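Local coordinates for protein cpftsy (Physcomitrella patens, PDB 4AK9) that probably acts as the chloroplast receptor for the signal recognition particle, a GTPase of the SRP family that serves protein targeting to thylakoid membranes, at residues A[205-210]-A[219-224]. Residues are numbered along the deposited sequence; the frame is centred on the assembly and turned at random.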
loop_
_atom_site.group_PDB
_atom_site.type_symbol
_atom_site.label_atom_id
_atom_site.label_comp_id
_atom_site.label_asym_id
_atom_site.label_seq_id
_atom_site.Cartn_x
_atom_site.Cartn_y
_atom_site.Cartn_z
ATOM N N CYS A 205 -25.872 15.386 4.753
ATOM C CA CYS A 205 -26.338 14.837 3.450
ATOM C C CYS A 205 -25.580 13.605 2.999
ATOM O O CYS A 205 -24.352 13.629 2.908
ATOM C CB CYS A 205 -26.170 15.891 2.336
ATOM S SG CYS A 205 -27.028 17.452 2.641
ATOM N N ASP A 206 -26.295 12.539 2.681
ATOM C CA ASP A 206 -25.670 11.397 2.017
ATOM C C ASP A 206 -25.729 11.638 0.522
ATOM O O ASP A 206 -26.584 12.380 0.043
ATOM C CB ASP A 206 -26.398 10.109 2.368
ATOM C CG ASP A 206 -25.564 8.859 2.072
ATOM O OD1 ASP A 206 -24.361 8.998 1.707
ATOM O OD2 ASP A 206 -26.109 7.742 2.229
ATOM N N THR A 207 -24.803 11.041 -0.223
ATOM C CA THR A 207 -24.767 11.202 -1.681
ATOM C C THR A 207 -24.442 9.864 -2.324
ATOM O O THR A 207 -23.903 8.958 -1.662
ATOM C CB THR A 207 -23.671 12.206 -2.134
ATOM O OG1 THR A 207 -22.382 11.767 -1.643
ATOM C CG2 THR A 207 -23.952 13.604 -1.605
ATOM N N SER A 208 -24.749 9.731 -3.613
ATOM C CA SER A 208 -24.412 8.491 -4.305
ATOM C C SER A 208 -22.937 8.518 -4.706
ATOM O O SER A 208 -22.364 9.584 -4.950
ATOM C CB SER A 208 -25.298 8.288 -5.525
ATOM O OG SER A 208 -26.661 8.333 -5.148
ATOM N N GLY A 209 -22.307 7.354 -4.759
ATOM C CA GLY A 209 -20.927 7.296 -5.231
ATOM C C GLY A 209 -20.529 5.869 -5.527
ATOM O O GLY A 209 -21.107 4.942 -4.950
ATOM N N ARG A 210 -19.587 5.703 -6.450
ATOM C CA ARG A 210 -19.045 4.400 -6.784
ATOM C C ARG A 210 -17.520 4.435 -6.708
ATOM O O ARG A 210 -16.914 5.496 -6.641
ATOM C CB ARG A 210 -19.456 4.006 -8.205
ATOM C CG ARG A 210 -20.969 3.940 -8.417
ATOM C CD ARG A 210 -21.547 2.558 -8.078
ATOM N NE ARG A 210 -20.895 1.428 -8.767
ATOM C CZ ARG A 210 -20.681 1.320 -10.089
ATOM N NH1 ARG A 210 -21.044 2.283 -10.937
ATOM N NH2 ARG A 210 -20.088 0.224 -10.572
ATOM N N GLU A 219 -21.831 13.850 -12.891
ATOM C CA GLU A 219 -22.739 14.939 -13.135
ATOM C C GLU A 219 -23.783 15.028 -12.046
ATOM O O GLU A 219 -24.177 16.125 -11.646
ATOM C CB GLU A 219 -23.375 14.809 -14.513
ATOM C CG GLU A 219 -24.112 16.071 -14.936
ATOM C CD GLU A 219 -23.360 17.362 -14.558
ATOM O OE1 GLU A 219 -22.153 17.486 -14.899
ATOM O OE2 GLU A 219 -23.983 18.257 -13.915
ATOM N N GLU A 220 -24.230 13.871 -11.554
ATOM C CA GLU A 220 -25.186 13.817 -10.465
ATOM C C GLU A 220 -24.656 14.425 -9.168
ATOM O O GLU A 220 -25.368 15.159 -8.461
ATOM C CB GLU A 220 -25.649 12.365 -10.236
ATOM C CG GLU A 220 -26.641 12.212 -9.076
ATOM C CD GLU A 220 -26.984 10.757 -8.767
ATOM O OE1 GLU A 220 -27.316 9.999 -9.715
ATOM O OE2 GLU A 220 -26.918 10.372 -7.572
ATOM N N LEU A 221 -23.400 14.132 -8.836
ATOM C CA LEU A 221 -22.838 14.707 -7.625
ATOM C C LEU A 221 -22.703 16.221 -7.761
ATOM O O LEU A 221 -22.993 16.967 -6.807
ATOM C CB LEU A 221 -21.478 14.060 -7.316
ATOM C CG LEU A 221 -20.721 14.482 -6.051
ATOM C CD1 LEU A 221 -21.610 14.558 -4.772
ATOM C CD2 LEU A 221 -19.534 13.498 -5.859
ATOM N N ARG A 222 -22.249 16.684 -8.925
ATOM C CA ARG A 222 -22.121 18.133 -9.123
ATOM C C ARG A 222 -23.493 18.797 -9.056
ATOM O O ARG A 222 -23.636 19.900 -8.520
ATOM C CB ARG A 222 -21.468 18.422 -10.463
ATOM C CG ARG A 222 -20.043 17.962 -10.535
ATOM C CD ARG A 222 -19.347 18.496 -11.756
ATOM N NE ARG A 222 -17.888 18.482 -11.576
ATOM C CZ ARG A 222 -17.050 18.029 -12.496
ATOM N NH1 ARG A 222 -17.576 17.548 -13.607
ATOM N NH2 ARG A 222 -15.714 18.060 -12.328
ATOM N N GLY A 223 -24.494 18.104 -9.597
ATOM C CA GLY A 223 -25.870 18.581 -9.577
ATOM C C GLY A 223 -26.400 18.688 -8.161
ATOM O O GLY A 223 -27.186 19.592 -7.847
ATOM N N CYS A 224 -25.966 17.765 -7.294
ATOM C CA CYS A 224 -26.326 17.819 -5.884
ATOM C C CYS A 224 -25.701 19.022 -5.206
ATOM O O CYS A 224 -26.348 19.687 -4.386
ATOM C CB CYS A 224 -25.857 16.548 -5.151
ATOM S SG CYS A 224 -26.899 15.119 -5.444
HETATM O O HOH W 1 -25.422 12.369 -5.128
#
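The CA atoms of Thr207 and Leu221 are the nearest pair, 7.2 Å apart, where the loop leaving strand 202-205 passes helix 215-231. Side chains and one water bridge the gap. The Thr207 methyl CG2 meets the Leu221 methyl CD1 at 4.1 Å, and the two side chains cross at a slant. Leu221 CB points past the loop, but with CG anti to the backbone N (chi1 -178°) the CD1 methyl lies beside Thr207. Both residues also touch Val122 of strand 117-123, so this small apolar contact continues into the core. Thr207 OG1 faces elsewhere and hydrogen-bonds Ile121 O.

The polar contact lies one residue further along the loop. Glu220 is extended from the helix (chi1 179°, chi2 -174°), which carries its carboxylate across to Ser208. Ser208 OG stands 3.2 Å from Glu220 OE2 in a weak hydrogen bond. The hydroxyl proton may instead go to Asp153 OD1, also a weak partner. Water 1 adds a second link. Water 1 accepts from Ser208 N at 3.1 Å. Water 1 also donates weakly to Glu220 OE2 at 3.5 Å. Ser208 therefore meets the carboxylate directly through its side chain and indirectly through its backbone.

Within the loop, Thr207 N gives a weak hydrogen bond to Asp206 OD1. Thr207 O accepts a hydrogen bond from Lys129 NZ, in the probable P-loop. The sequence Asp-Thr-Ser-Gly-Arg fits the G3 (Walker B) region of SRP GTPases. The contact thus packs this loop of the P-loop NTPase fold against the helix that follows it, beside the probable nucleotide site.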